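Local coordinates for general stress protein 26 (Bacillus anthracis, PDB 3EC6) that is of unknown function but binds flavin-adenine dinucleotide and, as a pyridoxamine 5'-phosphate oxidase family member, may act as a flavin-dependent oxidoreductase, at residues D76-E87 against L115-I126. Residues are numbered along the deposited sequence; the frame is centred on the assembly and turned at random.
Sequences DYIEVEGLASIE and LIKINPDTIYYI. With FAD (flavin-adenine dinucleotide), chain B.
Tyr-77 and Ile-126 pair at one end of strand 77-87 and the bulged strand 115-126, antiparallel neighbours in the sheet of a pyridoxamine 5'-phosphate oxidase-like domain, whose backbone hydrogen bonds run on to Glu-87 and Leu-115. The register slips once, at a classic beta bulge where the chain turns a corner at Asp-121: Glu-81 O accepts from both Asp-121 N (2.8 Å) and Thr-122 N (3.2 Å). Just beyond it, the bond from Leu-83 N to Asn-119 O is weak, and a water bonded to both atoms and to Asp-121 OD2 bridges the strands.

On one face, Ile-123 packs between Ile-78 and Val-80, and Ile-78 and Ile-123 touch helix 4-13; past the bulge, Ala-84, Ile-86 and Ile-116 meet helix 51-58. On the opposite face, Ile-126 CB makes a CH-pi contact with the Tyr-77 ring, 3.9 Å from its centroid; with CG between the backbone N and carbonyl carbon (chi1 63°), this ring comes back over Ile-126.

At the Tyr-77 end of this face, Glu-79 grips the FAD ribose, OE2 accepting from O3B (2.7 Å) and OE1 from O2B (3.0 Å), while His-63 also bonds OE1. One face of Tyr-124 lies against the adenine, and Glu-81 OE2 reaches the edge of the tyrosine ring at Tyr-124 CE2 (3.1 Å). Thus a carboxylate and an aromatic face, paired across the strands, help hold the adenosine half of the cofactor; residues of the second subunit complete the site.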
ATOM      1  N   ASP A  76     -12.328  -9.041  -4.753  0.70 17.78           N
ATOM      2  CA  ASP A  76     -12.617  -7.671  -5.200  0.70 15.98           C
ATOM      3  C   ASP A  76     -12.079  -6.651  -4.221  0.70 14.18           C
ATOM      4  O   ASP A  76     -11.952  -6.918  -3.031  0.70 14.28           O
ATOM      5  CB  ASP A  76     -14.121  -7.462  -5.340  0.70 16.96           C
ATOM      6  CG  ASP A  76     -14.774  -8.526  -6.183  0.70 20.63           C
ATOM      7  OD1 ASP A  76     -14.205  -8.883  -7.228  0.70 22.95           O
ATOM      8  OD2 ASP A  76     -15.856  -9.011  -5.782  0.70 26.71           O
ATOM      9  N   TYR A  77     -11.785  -5.462  -4.724  1.00 12.09           N
ATOM     10  CA  TYR A  77     -11.353  -4.392  -3.854  1.00 10.33           C
ATOM     11  C   TYR A  77     -11.504  -3.054  -4.522  1.00  9.10           C
ATOM     12  O   TYR A  77     -11.852  -2.975  -5.718  1.00  8.10           O
ATOM     13  CB  TYR A  77      -9.910  -4.586  -3.392  1.00 10.47           C
ATOM     14  CG  TYR A  77      -8.874  -4.574  -4.494  1.00  8.25           C
ATOM     15  CD1 TYR A  77      -8.079  -3.454  -4.711  1.00  9.96           C
ATOM     16  CD2 TYR A  77      -8.641  -5.733  -5.265  1.00 13.58           C
ATOM     17  CE1 TYR A  77      -7.109  -3.455  -5.742  1.00 10.86           C
ATOM     18  CE2 TYR A  77      -7.682  -5.762  -6.274  1.00 12.42           C
ATOM     19  CZ  TYR A  77      -6.899  -4.614  -6.468  1.00 12.83           C
ATOM     20  OH  TYR A  77      -5.931  -4.630  -7.456  1.00 14.05           O
ATOM     21  N   ILE A  78     -11.194  -2.004  -3.765  1.00  8.34           N
ATOM     22  CA  ILE A  78     -11.298  -0.643  -4.330  1.00  7.47           C
ATOM     23  C   ILE A  78      -9.980   0.117  -4.191  1.00  7.56           C
ATOM     24  O   ILE A  78      -9.133  -0.191  -3.327  1.00  7.56           O
ATOM     25  CB  ILE A  78     -12.433   0.206  -3.699  1.00  8.45           C
ATOM     26  CG1 ILE A  78     -12.178   0.438  -2.204  1.00  9.36           C
ATOM     27  CG2 ILE A  78     -13.846  -0.414  -3.970  1.00  9.15           C
ATOM     28  CD1 ILE A  78     -13.220   1.419  -1.610  1.00 11.11           C
ATOM     29  N   GLU A  79      -9.817   1.110  -5.044  1.00  8.26           N
ATOM     30  CA  GLU A  79      -8.713   2.054  -4.908  1.00  7.85           C
ATOM     31  C   GLU A  79      -9.368   3.408  -4.813  1.00 10.25           C
ATOM     32  O   GLU A  79     -10.317   3.695  -5.555  1.00 11.75           O
ATOM     33  CB  GLU A  79      -7.901   2.144  -6.200  1.00 12.42           C
ATOM     34  CG  GLU A  79      -7.063   1.037  -6.530  1.00 15.14           C
ATOM     35  CD  GLU A  79      -6.169   1.463  -7.724  1.00 22.48           C
ATOM     36  OE1 GLU A  79      -5.628   2.608  -7.735  1.00 22.84           O
ATOM     37  OE2 GLU A  79      -6.024   0.636  -8.638  1.00 25.39           O
ATOM     38  N   VAL A  80      -8.899   4.231  -3.902  1.00  8.18           N
ATOM     39  CA  VAL A  80      -9.500   5.560  -3.697  1.00  9.59           C
ATOM     40  C   VAL A  80      -8.401   6.597  -3.830  1.00 10.61           C
ATOM     41  O   VAL A  80      -7.343   6.435  -3.240  1.00 12.28           O
ATOM     42  CB  VAL A  80     -10.136   5.667  -2.297  1.00  8.47           C
ATOM     43  CG1 VAL A  80     -10.692   7.066  -2.063  1.00 12.23           C
ATOM     44  CG2 VAL A  80     -11.162   4.503  -2.032  1.00 11.50           C
ATOM     45  N   GLU A  81      -8.651   7.623  -4.647  1.00  9.86           N
ATOM     46  CA  GLU A  81      -7.787   8.820  -4.737  1.00  9.99           C
ATOM     47  C   GLU A  81      -8.553  10.012  -4.197  1.00  9.39           C
ATOM     48  O   GLU A  81      -9.717  10.217  -4.531  1.00  9.08           O
ATOM     49  CB  GLU A  81      -7.429   9.161  -6.186  1.00 11.73           C
ATOM     50  CG  GLU A  81      -6.726   8.042  -6.955  1.00 16.19           C
ATOM     51  CD  GLU A  81      -6.675   8.317  -8.447  1.00 22.53           C
ATOM     52  OE1 GLU A  81      -7.013   9.433  -8.903  1.00 25.57           O
ATOM     53  OE2 GLU A  81      -6.303   7.403  -9.193  1.00 28.03           O
ATOM     54  N   GLY A  82      -7.928  10.782  -3.321  1.00  7.82           N
ATOM     55  CA  GLY A  82      -8.607  11.992  -2.830  1.00  8.17           C
ATOM     56  C   GLY A  82      -7.666  12.800  -1.959  1.00  8.49           C
ATOM     57  O   GLY A  82      -6.503  12.442  -1.825  1.00 10.31           O
ATOM     58  N   LEU A  83      -8.167  13.908  -1.428  0.50  8.25           N
ATOM     59  CA  LEU A  83      -7.413  14.769  -0.506  0.50  8.75           C
ATOM     60  C   LEU A  83      -7.817  14.509   0.933  0.50  9.13           C
ATOM     61  O   LEU A  83      -8.988  14.294   1.241  0.50  9.69           O
ATOM     62  CB  LEU A  83      -7.615  16.247  -0.863  0.50  9.40           C
ATOM     63  CG  LEU A  83      -6.752  16.811  -1.997  0.50 10.30           C
ATOM     64  CD1 LEU A  83      -7.090  16.182  -3.355  0.50 12.01           C
ATOM     65  CD2 LEU A  83      -6.899  18.323  -2.068  0.50 10.85           C
ATOM     66  N   ALA A  84      -6.818  14.497   1.807  1.00  8.60           N
ATOM     67  CA  ALA A  84      -6.997  14.250   3.204  1.00  9.32           C
ATOM     68  C   ALA A  84      -6.898  15.541   4.015  1.00  9.05           C
ATOM     69  O   ALA A  84      -6.242  16.530   3.626  1.00 11.12           O
ATOM     70  CB  ALA A  84      -5.900  13.267   3.647  1.00  8.85           C
ATOM     71  N   SER A  85      -7.621  15.522   5.129  1.00 10.79           N
ATOM     72  CA  SER A  85      -7.501  16.573   6.141  1.00 11.36           C
ATOM     73  C   SER A  85      -7.618  15.919   7.522  1.00 11.23           C
ATOM     74  O   SER A  85      -7.923  14.734   7.641  1.00 12.22           O
ATOM     75  CB  SER A  85      -8.575  17.636   5.904  1.00 12.93           C
ATOM     76  OG  SER A  85      -9.859  17.062   6.006  1.00 15.24           O
ATOM     77  N   ILE A  86      -7.395  16.708   8.569  1.00 11.16           N
ATOM     78  CA  ILE A  86      -7.484  16.163   9.939  1.00 11.53           C
ATOM     79  C   ILE A  86      -8.805  16.584  10.537  1.00 12.66           C
ATOM     80  O   ILE A  86      -9.246  17.748  10.386  1.00 13.42           O
ATOM     81  CB  ILE A  86      -6.308  16.678  10.773  1.00 11.99           C
ATOM     82  CG1 ILE A  86      -4.998  16.260  10.112  1.00 14.18           C
ATOM     83  CG2 ILE A  86      -6.341  16.030  12.212  1.00 14.64           C
ATOM     84  CD1 ILE A  86      -4.955  14.854   9.630  1.00 17.83           C
ATOM     85  N   GLU A  87      -9.465  15.646  11.207  1.00 10.48           N
ATOM     86  CA  GLU A  87     -10.816  15.855  11.731  1.00 12.94           C
ATOM     87  C   GLU A  87     -10.730  15.556  13.229  1.00 11.64           C
ATOM     88  O   GLU A  87     -10.236  14.491  13.646  1.00 11.80           O
ATOM     89  CB  GLU A  87     -11.820  14.941  10.973  1.00 13.29           C
ATOM     90  CG  GLU A  87     -13.210  14.911  11.603  1.00 17.55           C
ATOM     91  CD  GLU A  87     -13.943  16.243  11.483  1.00 18.17           C
ATOM     92  OE1 GLU A  87     -14.619  16.428  10.449  1.00 24.22           O
ATOM     93  OE2 GLU A  87     -13.915  17.071  12.421  1.00 18.19           O
ATOM     94  N   LEU A 115      -8.680  12.042  13.671  1.00  5.27           N
ATOM     95  CA  LEU A 115      -9.067  11.274  12.483  1.00  6.72           C
ATOM     96  C   LEU A 115      -8.429  11.888  11.232  1.00  7.31           C
ATOM     97  O   LEU A 115      -8.390  13.107  11.070  1.00  8.99           O
ATOM     98  CB  LEU A 115     -10.594  11.261  12.299  1.00  7.07           C
ATOM     99  CG  LEU A 115     -11.383  10.488  13.360  1.00  9.08           C
ATOM    100  CD1 LEU A 115     -12.867  10.877  13.229  1.00  9.75           C
ATOM    101  CD2 LEU A 115     -11.175   8.989  13.228  1.00  9.53           C
ATOM    102  N   ILE A 116      -7.950  11.014  10.340  1.00  7.66           N
ATOM    103  CA  ILE A 116      -7.642  11.473   8.985  1.00  8.27           C
ATOM    104  C   ILE A 116      -8.913  11.255   8.143  1.00  8.28           C
ATOM    105  O   ILE A 116      -9.446  10.157   8.093  1.00  9.22           O
ATOM    106  CB  ILE A 116      -6.533  10.657   8.418  1.00  7.96           C
ATOM    107  CG1 ILE A 116      -5.268  10.842   9.236  1.00 10.79           C
ATOM    108  CG2 ILE A 116      -6.331  11.072   6.961  1.00  9.95           C
ATOM    109  CD1 ILE A 116      -4.114   9.897   8.774  1.00 13.90           C
ATOM    110  N   LYS A 117      -9.414  12.340   7.537  1.00  8.24           N
ATOM    111  CA  LYS A 117     -10.631  12.340   6.751  1.00  9.23           C
ATOM    112  C   LYS A 117     -10.215  12.311   5.297  1.00  9.03           C
ATOM    113  O   LYS A 117      -9.427  13.132   4.843  1.00  9.89           O
ATOM    114  CB  LYS A 117     -11.423  13.630   7.030  1.00  8.65           C
ATOM    115  CG  LYS A 117     -12.593  13.786   6.075  1.00 11.93           C
ATOM    116  CD  LYS A 117     -13.442  14.975   6.503  1.00 11.77           C
ATOM    117  CE  LYS A 117     -14.557  15.259   5.520  1.00 20.16           C
ATOM    118  NZ  LYS A 117     -15.296  16.491   5.911  1.00 23.32           N
ATOM    119  N   ILE A 118     -10.719  11.364   4.522  1.00  8.90           N
ATOM    120  CA  ILE A 118     -10.293  11.253   3.113  1.00  9.33           C
ATOM    121  C   ILE A 118     -11.523  11.512   2.255  1.00 10.20           C
ATOM    122  O   ILE A 118     -12.499  10.729   2.261  1.00 10.48           O
ATOM    123  CB  ILE A 118      -9.737   9.844   2.816  1.00  8.27           C
ATOM    124  CG1 ILE A 118      -8.474   9.630   3.594  1.00 12.07           C
ATOM    125  CG2 ILE A 118      -9.382   9.732   1.302  1.00  9.38           C
ATOM    126  CD1 ILE A 118      -8.148   8.219   3.805  1.00 15.81           C
ATOM    127  N   ASN A 119     -11.494  12.634   1.545  0.50 10.38           N
ATOM    128  CA  ASN A 119     -12.600  13.035   0.671  0.50 10.95           C
ATOM    129  C   ASN A 119     -12.316  12.494  -0.705  0.50 11.15           C
ATOM    130  O   ASN A 119     -11.385  12.954  -1.347  0.50 10.65           O
ATOM    131  CB  ASN A 119     -12.737  14.553   0.582  0.50 11.42           C
ATOM    132  CG  ASN A 119     -13.489  15.116   1.743  0.50 12.82           C
ATOM    133  OD1 ASN A 119     -12.900  15.623   2.680  0.50 18.68           O
ATOM    134  ND2 ASN A 119     -14.808  14.981   1.709  0.50 17.34           N
ATOM    135  N   PRO A 120     -13.069  11.481  -1.139  1.00 11.47           N
ATOM    136  CA  PRO A 120     -12.669  10.831  -2.378  1.00 10.35           C
ATOM    137  C   PRO A 120     -13.001  11.706  -3.606  1.00  8.96           C
ATOM    138  O   PRO A 120     -14.048  12.366  -3.652  1.00 11.09           O
ATOM    139  CB  PRO A 120     -13.539   9.562  -2.423  1.00 11.16           C
ATOM    140  CG  PRO A 120     -14.852  10.052  -1.712  1.00 13.96           C
ATOM    141  CD  PRO A 120     -14.309  10.896  -0.582  1.00 12.99           C
ATOM    142  N   ASP A 121     -12.082  11.685  -4.567  1.00  6.93           N
ATOM    143  CA  ASP A 121     -12.411  12.246  -5.885  1.00  8.62           C
ATOM    144  C   ASP A 121     -12.772  11.118  -6.799  1.00  7.47           C
ATOM    145  O   ASP A 121     -13.692  11.279  -7.634  1.00  8.36           O
ATOM    146  CB  ASP A 121     -11.215  13.031  -6.461  1.00  9.39           C
ATOM    147  CG  ASP A 121     -10.999  14.353  -5.711  1.00 13.92           C
ATOM    148  OD1 ASP A 121     -11.974  15.042  -5.451  1.00 11.24           O
ATOM    149  OD2 ASP A 121      -9.848  14.656  -5.255  1.00 22.05           O
ATOM    150  N   THR A 122     -12.017  10.009  -6.744  1.00  7.02           N
ATOM    151  CA  THR A 122     -12.258   8.899  -7.676  1.00  8.34           C
ATOM    152  C   THR A 122     -12.198   7.598  -6.878  1.00  6.71           C
ATOM    153  O   THR A 122     -11.301   7.435  -6.045  1.00  8.23           O
ATOM    154  CB  THR A 122     -11.215   8.855  -8.806  1.00 10.56           C
ATOM    155  OG1 THR A 122     -11.139  10.170  -9.388  1.00 11.37           O
ATOM    156  CG2 THR A 122     -11.589   7.828  -9.897  1.00 12.61           C
ATOM    157  N   ILE A 123     -13.192   6.718  -7.084  1.00  6.73           N
ATOM    158  CA  ILE A 123     -13.095   5.382  -6.495  1.00  7.09           C
ATOM    159  C   ILE A 123     -13.125   4.396  -7.640  1.00  7.51           C
ATOM    160  O   ILE A 123     -14.103   4.377  -8.432  1.00  9.85           O
ATOM    161  CB  ILE A 123     -14.219   5.089  -5.497  1.00  6.62           C
ATOM    162  CG1 ILE A 123     -14.174   6.116  -4.336  1.00  7.67           C
ATOM    163  CG2 ILE A 123     -14.080   3.614  -4.981  1.00 10.02           C
ATOM    164  CD1 ILE A 123     -15.230   5.876  -3.276  1.00 12.70           C
ATOM    165  N   TYR A 124     -12.086   3.570  -7.746  1.00  7.34           N
ATOM    166  CA  TYR A 124     -12.038   2.516  -8.753  1.00  9.26           C
ATOM    167  C   TYR A 124     -12.466   1.204  -8.109  1.00  9.59           C
ATOM    168  O   TYR A 124     -12.049   0.890  -7.003  1.00  8.92           O
ATOM    169  CB  TYR A 124     -10.591   2.312  -9.252  1.00 10.68           C
ATOM    170  CG  TYR A 124     -10.046   3.498  -9.947  1.00 13.21           C
ATOM    171  CD1 TYR A 124     -10.369   3.737 -11.286  1.00 16.41           C
ATOM    172  CD2 TYR A 124      -9.226   4.399  -9.275  1.00 19.16           C
ATOM    173  CE1 TYR A 124      -9.884   4.855 -11.954  1.00 21.23           C
ATOM    174  CE2 TYR A 124      -8.723   5.548  -9.951  1.00 21.19           C
ATOM    175  CZ  TYR A 124      -9.075   5.747 -11.288  1.00 23.43           C
ATOM    176  OH  TYR A 124      -8.610   6.855 -11.974  1.00 29.12           O
ATOM    177  N   TYR A 125     -13.294   0.448  -8.811  1.00  8.66           N
ATOM    178  CA  TYR A 125     -13.718  -0.866  -8.306  1.00  9.95           C
ATOM    179  C   TYR A 125     -13.039  -1.920  -9.133  1.00  9.44           C
ATOM    180  O   TYR A 125     -13.182  -1.927 -10.391  1.00  8.89           O
ATOM    181  CB  TYR A 125     -15.262  -1.011  -8.368  1.00 10.00           C
ATOM    182  CG  TYR A 125     -15.713  -2.372  -7.913  1.00 11.53           C
ATOM    183  CD1 TYR A 125     -15.824  -2.677  -6.564  1.00 15.14           C
ATOM    184  CD2 TYR A 125     -15.961  -3.371  -8.859  1.00 16.23           C
ATOM    185  CE1 TYR A 125     -16.191  -3.983  -6.153  1.00 17.23           C
ATOM    186  CE2 TYR A 125     -16.334  -4.638  -8.477  1.00 16.87           C
ATOM    187  CZ  TYR A 125     -16.441  -4.928  -7.130  1.00 16.49           C
ATOM    188  OH  TYR A 125     -16.821  -6.229  -6.850  1.00 23.17           O
ATOM    189  N   ILE A 126     -12.281  -2.797  -8.445  1.00 10.23           N
ATOM    190  CA  ILE A 126     -11.426  -3.777  -9.130  1.00 13.64           C
ATOM    191  C   ILE A 126     -11.978  -5.170  -8.863  1.00 15.37           C
ATOM    192  O   ILE A 126     -11.946  -5.667  -7.720  1.00 14.59           O
ATOM    193  CB  ILE A 126      -9.966  -3.585  -8.683  1.00 14.24           C
ATOM    194  CG1 ILE A 126      -9.556  -2.136  -8.995  1.00 17.06           C
ATOM    195  CG2 ILE A 126      -9.026  -4.635  -9.313  1.00 16.17           C
ATOM    196  CD1 ILE A 126      -8.710  -1.568  -8.094  1.00 24.05           C
TER
HETATM  197  PA  FAD B 139      -2.124   0.046 -14.991  1.00 26.96           P
HETATM  198  O1A FAD B 139      -0.980   0.552 -15.856  1.00 26.85           O
HETATM  199  O2A FAD B 139      -2.895  -1.107 -15.609  1.00 34.13           O
HETATM  200  O5B FAD B 139      -3.270   1.195 -14.758  1.00 25.97           O
HETATM  201  C5B FAD B 139      -4.272   0.902 -13.813  1.00 28.89           C
HETATM  202  C4B FAD B 139      -4.147   2.024 -12.803  1.00 32.16           C
HETATM  203  O4B FAD B 139      -4.640   3.235 -13.414  1.00 35.18           O
HETATM  204  C3B FAD B 139      -4.979   1.707 -11.565  1.00 33.26           C
HETATM  205  O3B FAD B 139      -4.153   1.242 -10.498  1.00 30.24           O
HETATM  206  C2B FAD B 139      -5.738   3.014 -11.331  1.00 35.36           C
HETATM  207  O2B FAD B 139      -5.036   3.837 -10.413  1.00 37.96           O
HETATM  208  C1B FAD B 139      -5.766   3.709 -12.694  1.00 37.48           C
HETATM  209  N9A FAD B 139      -7.000   3.371 -13.447  1.00 42.33           N
HETATM  210  C8A FAD B 139      -7.745   2.221 -13.312  1.00 44.46           C
HETATM  211  N7A FAD B 139      -8.802   2.281 -14.160  1.00 46.69           N
HETATM  212  C5A FAD B 139      -8.740   3.438 -14.846  1.00 44.69           C
HETATM  213  C6A FAD B 139      -9.584   3.964 -15.823  1.00 45.58           C
HETATM  214  N6A FAD B 139     -10.799   3.421 -15.990  1.00 46.13           N
HETATM  215  N1A FAD B 139      -9.275   5.208 -16.349  1.00 46.87           N
HETATM  216  C2A FAD B 139      -8.149   5.903 -15.913  1.00 47.16           C
HETATM  217  N3A FAD B 139      -7.315   5.364 -14.938  1.00 45.83           N
HETATM  218  C4A FAD B 139      -7.612   4.141 -14.414  1.00 43.99           C
HETATM  219  N1  FAD B 139       0.067  -6.994 -11.722  1.00 11.23           N
HETATM  220  C2  FAD B 139       1.312  -7.258 -12.255  1.00 11.46           C
HETATM  221  O2  FAD B 139       1.555  -6.704 -13.332  1.00 12.36           O
HETATM  222  N3  FAD B 139       2.227  -8.041 -11.592  1.00 10.74           N
HETATM  223  C4  FAD B 139       1.904  -8.630 -10.389  1.00 10.94           C
HETATM  224  O4  FAD B 139       2.753  -9.352  -9.791  1.00 11.66           O
HETATM  225  C4X FAD B 139       0.614  -8.434  -9.855  1.00  9.21           C
HETATM  226  N5  FAD B 139       0.284  -9.039  -8.653  1.00  9.25           N
HETATM  227  C5X FAD B 139      -0.993  -8.836  -8.145  1.00  9.39           C
HETATM  228  C6  FAD B 139      -1.305  -9.485  -6.935  1.00 10.34           C
HETATM  229  C7  FAD B 139      -2.580  -9.251  -6.408  1.00 11.03           C
HETATM  230  C7M FAD B 139      -2.935  -9.947  -5.116  1.00 12.62           C
HETATM  231  C8  FAD B 139      -3.504  -8.408  -7.062  1.00 12.23           C
HETATM  232  C8M FAD B 139      -4.886  -8.118  -6.496  1.00 14.67           C
HETATM  233  C9  FAD B 139      -3.155  -7.732  -8.238  1.00  9.94           C
HETATM  234  C9A FAD B 139      -1.883  -7.963  -8.797  1.00  9.04           C
HETATM  235  N10 FAD B 139      -1.526  -7.324  -9.978  1.00  9.82           N
HETATM  236  C10 FAD B 139      -0.269  -7.585 -10.522  1.00  9.02           C
HETATM  237  C1' FAD B 139      -2.366  -6.295 -10.660  1.00 10.22           C
HETATM  238  C2' FAD B 139      -1.989  -4.849 -10.301  1.00  9.39           C
HETATM  239  O2' FAD B 139      -2.120  -4.618  -8.896  1.00  9.86           O
HETATM  240  C3' FAD B 139      -2.980  -3.922 -11.009  1.00 13.92           C
HETATM  241  O3' FAD B 139      -2.887  -4.219 -12.413  1.00 18.61           O
HETATM  242  C4' FAD B 139      -2.662  -2.454 -10.753  1.00 17.57           C
HETATM  243  O4' FAD B 139      -3.750  -1.576 -11.190  1.00 18.19           O
HETATM  244  C5' FAD B 139      -1.369  -2.053 -11.482  1.00 19.01           C
HETATM  245  O5' FAD B 139      -1.137  -0.667 -11.276  1.00 22.44           O
HETATM  246  P   FAD B 139      -0.605   0.125 -12.575  1.00 26.34           P
HETATM  247  O1P FAD B 139      -0.654   1.632 -12.353  1.00 31.03           O
HETATM  248  O2P FAD B 139       0.680  -0.440 -13.110  1.00 22.94           O
HETATM  249  O3P FAD B 139      -1.812  -0.360 -13.509  1.00 28.94           O
HETATM  250  O   HOH W   1      -8.776  11.442  -8.381  1.00 23.66           O
HETATM  251  O   HOH W   2     -10.802  15.283  -2.537  1.00 12.49           O
HETATM  252  O   HOH W   3     -10.416  16.020   3.390  1.00 17.32           O
HETATM  253  O   HOH W   4     -16.131  15.289   8.605  1.00 18.09           O